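Local coordinates for protein alpha-toxin (Clostridium novyi, PDB 2VK9) that is a large clostridial toxin whose catalytic fragment joins an N-terminal helical domain to a catalytic domain of the GT-A class, at residues Q7-A12 and L70-F75; E20-L25 and T61-S66; I129-D134 and I234-I239. One frame throughout, in Å; residues are numbered along the deposited sequence.

Overall arrangement
Two of the three contacts lie together in the N-terminal helical domain, and the third lies far away in the GT-A catalytic domain. Contact 1 packs the chain's first loop on helix 69-90, and contact 2 joins the start of helix 21-35 to the end of helix 42-62. Both segments of contact 2 fall between those of contact 1 in the sequence. The centres of contacts 1 and 2 are about 13 Å apart, and Y23 of contact 2 touches A12 of contact 1. Contact 3 follows later in the chain, pairing strands 128-133 and 237-238 at one edge of the mixed sheet. Its centre is about 54 Å from that of contact 1, across the chain's centre, consistent with separate helical and catalytic parts.

Contact 1. Residues Q7-A12 and L70-F75; sequences QLMKIA and LALENF
M9 reaches F75 with its terminal methyl: CE sits 3.4 Å from the centroid of the ring, only 3° off its normal, a CH-pi contact squarely over one face. SD follows at 4.6 Å from the same centroid and also lies over the face, making this a Met-aromatic contact. The two side chains cross at about a right angle. With CG anti to the backbone N (chi1 157°) and bends further out, the flexible thioether can set its methyl over the centre of the ring, and the same CE also meets L72 CD2 at 4.2 Å. After the type I turn Q7 to K10, I11 brings its carbonyl O to 3.5 Å from A71 CB, while its branch CG2 only grazes that methyl. A12 closes the approach, its CB 3.8 Å from A71 CB; two alanines suit a place where the backbones come within 5.1 Å, CA to CA. L27 and L30 of helix 21-35 also touch M9, and L52 and V56 of helix 42-62 touch F75. A leading loop is thereby packed by apolar side chains against helix 69-90, as expected of the interior of a small helical domain, here the N-terminal helical domain of the toxin.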
# COMPACT_ATOMS: atom_id res chain seq x y z
N GLN A 7 -5.97 38.44 21.30
CA GLN A 7 -5.43 39.03 22.52
C GLN A 7 -4.76 37.94 23.36
O GLN A 7 -3.67 38.13 23.89
CB GLN A 7 -6.55 39.68 23.32
CG GLN A 7 -7.66 40.32 22.49
CD GLN A 7 -7.24 41.67 21.90
OE1 GLN A 7 -6.88 42.60 22.64
NE2 GLN A 7 -7.30 41.77 20.56
N LEU A 8 -5.45 36.85 23.42
CA LEU A 8 -4.99 35.67 24.15
C LEU A 8 -3.65 35.19 23.63
O LEU A 8 -2.88 34.71 24.36
CB LEU A 8 -6.03 34.55 24.07
CG LEU A 8 -5.68 33.25 24.81
CD1 LEU A 8 -5.58 33.50 26.30
CD2 LEU A 8 -6.72 32.17 24.51
N MET A 9 -3.52 35.32 22.35
CA MET A 9 -2.30 34.94 21.64
C MET A 9 -1.06 35.71 22.11
O MET A 9 0.06 35.36 21.74
CB MET A 9 -2.51 35.08 20.14
CG MET A 9 -1.25 35.26 19.35
SD MET A 9 -0.43 33.70 19.08
CE MET A 9 -1.00 33.40 17.42
N LYS A 10 -1.25 36.75 22.91
CA LYS A 10 -0.12 37.38 23.61
C LYS A 10 0.30 36.58 24.88
O LYS A 10 0.17 37.01 26.03
CB LYS A 10 -0.38 38.86 23.86
CG LYS A 10 -0.31 39.70 22.57
CD LYS A 10 -1.53 39.50 21.64
CE LYS A 10 -1.48 40.39 20.40
NZ LYS A 10 -1.89 41.81 20.63
N ILE A 11 0.71 35.35 24.58
CA ILE A 11 1.49 34.45 25.41
C ILE A 11 2.80 34.45 24.62
O ILE A 11 3.80 33.86 25.02
CB ILE A 11 0.84 33.00 25.48
CG1 ILE A 11 1.77 31.98 26.15
CG2 ILE A 11 0.47 32.47 24.09
CD1 ILE A 11 1.77 31.99 27.69
N ALA A 12 2.75 35.14 23.48
CA ALA A 12 3.87 35.28 22.56
C ALA A 12 4.58 36.64 22.69
O ALA A 12 5.37 37.01 21.82
CB ALA A 12 3.38 35.08 21.14
N LEU A 70 8.60 29.55 20.73
CA LEU A 70 8.02 28.49 21.55
C LEU A 70 6.51 28.67 21.70
O LEU A 70 5.74 27.74 21.58
CB LEU A 70 8.68 28.45 22.92
CG LEU A 70 8.18 27.37 23.89
CD1 LEU A 70 8.46 25.98 23.33
CD2 LEU A 70 8.81 27.54 25.26
N ALA A 71 6.11 29.93 21.91
CA ALA A 71 4.70 30.25 22.00
C ALA A 71 3.97 29.93 20.69
O ALA A 71 2.85 29.40 20.70
CB ALA A 71 4.52 31.71 22.37
N LEU A 72 4.62 30.25 19.58
CA LEU A 72 4.04 30.07 18.25
C LEU A 72 3.97 28.61 17.86
O LEU A 72 3.09 28.22 17.12
CB LEU A 72 4.81 30.88 17.20
CG LEU A 72 4.48 32.37 17.18
CD1 LEU A 72 5.47 33.13 16.33
CD2 LEU A 72 3.05 32.63 16.70
N GLU A 73 4.90 27.81 18.37
CA GLU A 73 4.87 26.37 18.14
C GLU A 73 3.72 25.73 18.92
O GLU A 73 3.00 24.88 18.38
CB GLU A 73 6.22 25.74 18.48
CG GLU A 73 6.44 24.34 17.88
CD GLU A 73 6.70 24.34 16.36
OE1 GLU A 73 7.17 25.36 15.81
OE2 GLU A 73 6.43 23.30 15.72
N ASN A 74 3.54 26.13 20.18
CA ASN A 74 2.36 25.71 20.95
C ASN A 74 1.08 26.16 20.26
O ASN A 74 0.10 25.42 20.23
CB ASN A 74 2.38 26.27 22.37
CG ASN A 74 3.45 25.63 23.24
OD1 ASN A 74 4.00 24.57 22.92
ND2 ASN A 74 3.75 26.27 24.36
N PHE A 75 1.09 27.36 19.71
CA PHE A 75 -0.04 27.87 18.96
C PHE A 75 -0.30 26.99 17.75
O PHE A 75 -1.45 26.66 17.46
CB PHE A 75 0.19 29.31 18.52
CG PHE A 75 -0.74 29.77 17.43
CD1 PHE A 75 -2.09 29.98 17.70
CD2 PHE A 75 -0.27 30.00 16.14
CE1 PHE A 75 -2.95 30.40 16.69
CE2 PHE A 75 -1.13 30.43 15.12
CZ PHE A 75 -2.47 30.63 15.40

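Contact 2. Residues E20-L25 and T61-S66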
# COMPACT_ATOMS: atom_id res chain seq x y z
N GLU A 20 6.95 42.39 14.91
CA GLU A 20 7.43 42.34 13.53
C GLU A 20 6.23 42.32 12.57
O GLU A 20 5.14 41.86 12.94
CB GLU A 20 8.33 41.13 13.32
CG GLU A 20 9.50 41.00 14.31
CD GLU A 20 9.18 40.11 15.53
OE1 GLU A 20 10.07 39.33 15.95
OE2 GLU A 20 8.04 40.17 16.06
N PRO A 21 6.40 42.86 11.34
CA PRO A 21 5.33 42.76 10.35
C PRO A 21 4.81 41.33 10.12
O PRO A 21 3.60 41.13 10.09
CB PRO A 21 5.96 43.33 9.07
CG PRO A 21 7.39 43.52 9.36
CD PRO A 21 7.54 43.64 10.83
N GLU A 22 5.71 40.35 10.00
CA GLU A 22 5.27 38.95 9.83
C GLU A 22 4.62 38.31 11.06
O GLU A 22 3.93 37.29 10.95
CB GLU A 22 6.38 38.05 9.23
CG GLU A 22 7.79 38.37 9.65
CD GLU A 22 8.38 39.57 8.92
OE1 GLU A 22 8.34 39.62 7.67
OE2 GLU A 22 8.92 40.47 9.60
N TYR A 23 4.82 38.91 12.23
CA TYR A 23 4.10 38.54 13.45
C TYR A 23 2.69 39.11 13.38
O TYR A 23 1.73 38.41 13.70
CB TYR A 23 4.84 39.04 14.69
CG TYR A 23 4.18 38.77 16.05
CD1 TYR A 23 3.48 37.59 16.30
CD2 TYR A 23 4.29 39.71 17.09
CE1 TYR A 23 2.90 37.35 17.55
CE2 TYR A 23 3.71 39.48 18.33
CZ TYR A 23 3.02 38.30 18.55
OH TYR A 23 2.45 38.06 19.78
N ASN A 24 2.56 40.37 12.97
CA ASN A 24 1.24 40.96 12.75
C ASN A 24 0.38 40.20 11.72
O ASN A 24 -0.84 40.07 11.89
CB ASN A 24 1.35 42.44 12.36
CG ASN A 24 1.70 43.34 13.53
OD1 ASN A 24 1.21 43.17 14.66
ND2 ASN A 24 2.55 44.32 13.27
N LEU A 25 1.04 39.69 10.67
CA LEU A 25 0.36 38.87 9.66
C LEU A 25 -0.37 37.68 10.30
O LEU A 25 -1.54 37.43 9.98
CB LEU A 25 1.34 38.39 8.58
CG LEU A 25 1.78 39.40 7.51
CD1 LEU A 25 2.54 38.69 6.40
CD2 LEU A 25 0.62 40.17 6.94
N THR A 61 11.16 31.15 10.38
CA THR A 61 12.25 31.08 9.44
C THR A 61 13.02 32.39 9.43
O THR A 61 14.25 32.38 9.50
CB THR A 61 11.73 30.67 8.06
OG1 THR A 61 11.46 29.27 8.08
CG2 THR A 61 12.76 30.99 6.95
N LYS A 62 12.30 33.50 9.36
CA LYS A 62 12.93 34.81 9.35
C LYS A 62 13.65 35.11 10.67
O LYS A 62 14.72 35.71 10.67
CB LYS A 62 11.92 35.91 9.03
CG LYS A 62 12.58 37.26 8.91
CD LYS A 62 11.83 38.19 8.00
CE LYS A 62 12.74 39.36 7.64
NZ LYS A 62 11.96 40.47 7.02
N TYR A 63 13.07 34.67 11.78
CA TYR A 63 13.69 34.86 13.09
C TYR A 63 13.89 33.53 13.81
O TYR A 63 13.14 33.22 14.73
CB TYR A 63 12.83 35.79 13.95
CG TYR A 63 12.35 36.98 13.18
CD1 TYR A 63 11.03 37.06 12.74
CD2 TYR A 63 13.22 38.02 12.87
CE1 TYR A 63 10.58 38.16 12.03
CE2 TYR A 63 12.79 39.12 12.15
CZ TYR A 63 11.47 39.19 11.73
OH TYR A 63 11.05 40.28 11.02
N PRO A 64 14.91 32.75 13.38
CA PRO A 64 15.16 31.45 14.01
C PRO A 64 15.39 31.55 15.51
O PRO A 64 15.07 30.62 16.25
CB PRO A 64 16.44 30.96 13.32
CG PRO A 64 17.01 32.16 12.65
CD PRO A 64 15.87 33.03 12.30
N SER A 65 15.93 32.67 15.95
CA SER A 65 16.30 32.79 17.36
C SER A 65 15.29 33.59 18.21
O SER A 65 15.57 33.91 19.36
CB SER A 65 17.72 33.35 17.49
OG SER A 65 17.83 34.62 16.85
N SER A 66 14.12 33.89 17.64
CA SER A 66 13.12 34.73 18.31
C SER A 66 12.58 34.09 19.56
O SER A 66 12.46 32.87 19.64
CB SER A 66 11.96 35.06 17.39
OG SER A 66 10.94 35.72 18.11
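The hydroxyl of Y63 donates a hydrogen bond of 2.6 Å, from OH to E22 OE2. OE2 stands at the edge of the tyrosine ring and in its plane, whereas the carboxylate is turned 61° from the ring and is met from above its own plane, 47° out of it. The two side chains cross at about a right angle, and E22 CG comes to 3.7 Å from Y63 CE1. A bend at chi2 turns CD of the glutamate toward the tyrosine, and OE2 meets the hydroxyl at the ring's edge. Its other oxygen, OE1, faces K62 NZ at 3.8 Å, a long salt bridge made by an extended lysine whose CG also rests over the rim of one face of the Y63 ring. E20 takes the opposite face: it slides past the tyrosine in the reverse direction, with CG 3.7 Å from Y63 CZ and OE1 above the rim. Helix 21-35 begins here, with E20 at its N-cap position, and helix 42-62 ends here, with Y63 the first residue to leave it and to open a type I turn to S66. Acidic groups at a helix start and a lysine in a last turn would each probably be favoured by the helix dipole. The carboxylate of E20 is held mainly by R68, which forms a salt bridge with OE2, while OE1 is hydrogen-bonded to Y59 OH. That tyrosine also bonds S66 OG, which in turn caps the backbone N of R68 at the turn into helix 69-90. As a hydroxyl that can both give and take a hydrogen bond, S66 OG suits two partners; it lies 4.3 Å from E20 OE1. Y63 has a further aromatic neighbour in Y59, their ring planes inclined at about 55°.

Contact 3. Residues I129-D134 and I234-I239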
# COMPACT_ATOMS: atom_id res chain seq x y z
N ILE A 129 -20.18 -4.13 -6.19
CA ILE A 129 -18.94 -4.82 -5.95
C ILE A 129 -18.28 -5.15 -7.27
O ILE A 129 -18.91 -5.70 -8.17
CB ILE A 129 -19.16 -6.08 -5.11
CG1 ILE A 129 -19.76 -5.70 -3.75
CG2 ILE A 129 -17.85 -6.80 -4.88
CD1 ILE A 129 -20.18 -6.86 -2.89
N ARG A 130 -17.01 -4.78 -7.40
CA ARG A 130 -16.29 -5.05 -8.63
C ARG A 130 -14.96 -5.67 -8.33
O ARG A 130 -14.36 -5.42 -7.29
CB ARG A 130 -16.06 -3.76 -9.43
CG ARG A 130 -17.27 -3.15 -10.11
CD ARG A 130 -16.85 -1.79 -10.65
NE ARG A 130 -17.97 -0.92 -11.02
CZ ARG A 130 -18.65 -0.15 -10.17
NH1 ARG A 130 -18.36 -0.12 -8.87
NH2 ARG A 130 -19.64 0.60 -10.63
N LEU A 131 -14.50 -6.50 -9.26
CA LEU A 131 -13.21 -7.13 -9.19
C LEU A 131 -12.48 -6.76 -10.47
O LEU A 131 -12.94 -7.05 -11.57
CB LEU A 131 -13.39 -8.64 -9.05
CG LEU A 131 -12.21 -9.63 -9.07
CD1 LEU A 131 -11.07 -9.14 -8.22
CD2 LEU A 131 -12.73 -10.91 -8.49
N PHE A 132 -11.36 -6.08 -10.32
CA PHE A 132 -10.69 -5.51 -11.46
C PHE A 132 -9.54 -6.39 -11.85
O PHE A 132 -8.83 -6.89 -10.99
CB PHE A 132 -10.21 -4.10 -11.13
CG PHE A 132 -11.32 -3.10 -11.06
CD1 PHE A 132 -11.91 -2.78 -9.85
CD2 PHE A 132 -11.78 -2.48 -12.21
CE1 PHE A 132 -12.95 -1.85 -9.78
CE2 PHE A 132 -12.82 -1.55 -12.16
CZ PHE A 132 -13.40 -1.24 -10.95
N TYR A 133 -9.38 -6.60 -13.15
CA TYR A 133 -8.25 -7.34 -13.65
C TYR A 133 -7.80 -6.77 -14.99
O TYR A 133 -8.48 -5.94 -15.59
CB TYR A 133 -8.60 -8.82 -13.77
CG TYR A 133 -9.30 -9.23 -15.05
CD1 TYR A 133 -10.59 -8.78 -15.33
CD2 TYR A 133 -8.69 -10.10 -15.95
CE1 TYR A 133 -11.25 -9.18 -16.48
CE2 TYR A 133 -9.34 -10.51 -17.10
CZ TYR A 133 -10.62 -10.04 -17.37
OH TYR A 133 -11.27 -10.44 -18.52
N ASP A 134 -6.64 -7.22 -15.46
CA ASP A 134 -6.09 -6.73 -16.70
C ASP A 134 -6.03 -7.88 -17.71
O ASP A 134 -5.08 -8.69 -17.72
CB ASP A 134 -4.72 -6.11 -16.46
CG ASP A 134 -4.17 -5.43 -17.68
OD1 ASP A 134 -4.60 -5.76 -18.81
OD2 ASP A 134 -3.30 -4.56 -17.53
N ILE A 234 -16.38 -15.07 -13.03
CA ILE A 234 -16.65 -14.38 -11.77
C ILE A 234 -17.19 -12.98 -12.02
O ILE A 234 -17.61 -12.29 -11.10
CB ILE A 234 -15.42 -14.32 -10.84
CG1 ILE A 234 -14.25 -13.64 -11.57
CG2 ILE A 234 -15.03 -15.69 -10.40
CD1 ILE A 234 -12.96 -13.65 -10.80
N GLY A 235 -17.17 -12.57 -13.29
CA GLY A 235 -17.72 -11.30 -13.71
C GLY A 235 -16.78 -10.18 -13.38
O GLY A 235 -17.21 -9.13 -12.93
N ALA A 236 -15.49 -10.42 -13.58
CA ALA A 236 -14.48 -9.41 -13.35
C ALA A 236 -14.58 -8.32 -14.40
O ALA A 236 -14.98 -8.59 -15.53
CB ALA A 236 -13.12 -10.03 -13.38
N THR A 237 -14.24 -7.10 -14.03
CA THR A 237 -14.24 -6.02 -14.99
C THR A 237 -12.82 -5.81 -15.49
O THR A 237 -11.87 -5.81 -14.70
CB THR A 237 -14.89 -4.71 -14.42
OG1 THR A 237 -14.04 -4.13 -13.45
CG2 THR A 237 -16.22 -5.00 -13.74
N ASP A 238 -12.68 -5.67 -16.79
CA ASP A 238 -11.38 -5.44 -17.41
C ASP A 238 -11.04 -3.96 -17.35
O ASP A 238 -11.88 -3.12 -17.66
CB ASP A 238 -11.45 -5.90 -18.87
CG ASP A 238 -10.15 -5.69 -19.62
OD1 ASP A 238 -9.07 -5.58 -18.99
OD2 ASP A 238 -10.22 -5.67 -20.87
N ILE A 239 -9.81 -3.64 -16.94
CA ILE A 239 -9.38 -2.24 -16.78
C ILE A 239 -9.05 -1.54 -18.10
O ILE A 239 -9.22 -0.33 -18.21
CB ILE A 239 -8.24 -2.07 -15.73
CG1 ILE A 239 -6.98 -2.85 -16.12
CG2 ILE A 239 -8.70 -2.52 -14.37
CD1 ILE A 239 -5.88 -2.01 -16.67
O HOH W 1 -16.42 -6.92 -11.34
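A parallel strand pair at one edge of the GT-A sheet joins F132 to T237 and Y133 to D238, the two strands linked by a long, largely helical crossover. T237 N donates to L131 O at 2.8 Å, Y133 N to T237 O at 3.0 Å, and I239 N to Y133 O at 3.0 Å. A water bridges the two chains ahead of these bonds, accepting from L131 N and donating to G235 O. There G235 ends helix 217-234 in a Schellman motif, where its positive phi (78°) comes easily to a residue without a side chain. The side chains divide between two faces. F132 and T237 share one, T237 OG1 close to F132 CD2 and CE2, and I239 CG2 adds a branched aliphatic contact at 3.8 Å from F132 CD2. On the other, Y133 has CG between the backbone N and the carbonyl carbon (chi1 84°), and the ring leans across the second chain to A236 CB, 3.4 Å from its CD1; the small alanine lets the ring come this close. The Y133 hydroxyl is bonded to N228. L131 CD2 meets I234 CD1 at 3.6 Å. Past the strand, D134 OD2, bonded to Y253, touches I239 CD1. The D134 and D238 carboxylates approach to 4.5 Å, OD1 to OD1, but each OD1 also takes a backbone N-H, from N136 and K135 respectively, which would ease the repulsion. Strand 128-133 is bonded along its other edge to strand 99-103. Helix 111-123 touches L131 through Y117 and I234 through L114, M231 of helix 217-234 packs on Y133 and A236, and Y278 of helix 263-278 meets the F132 ring.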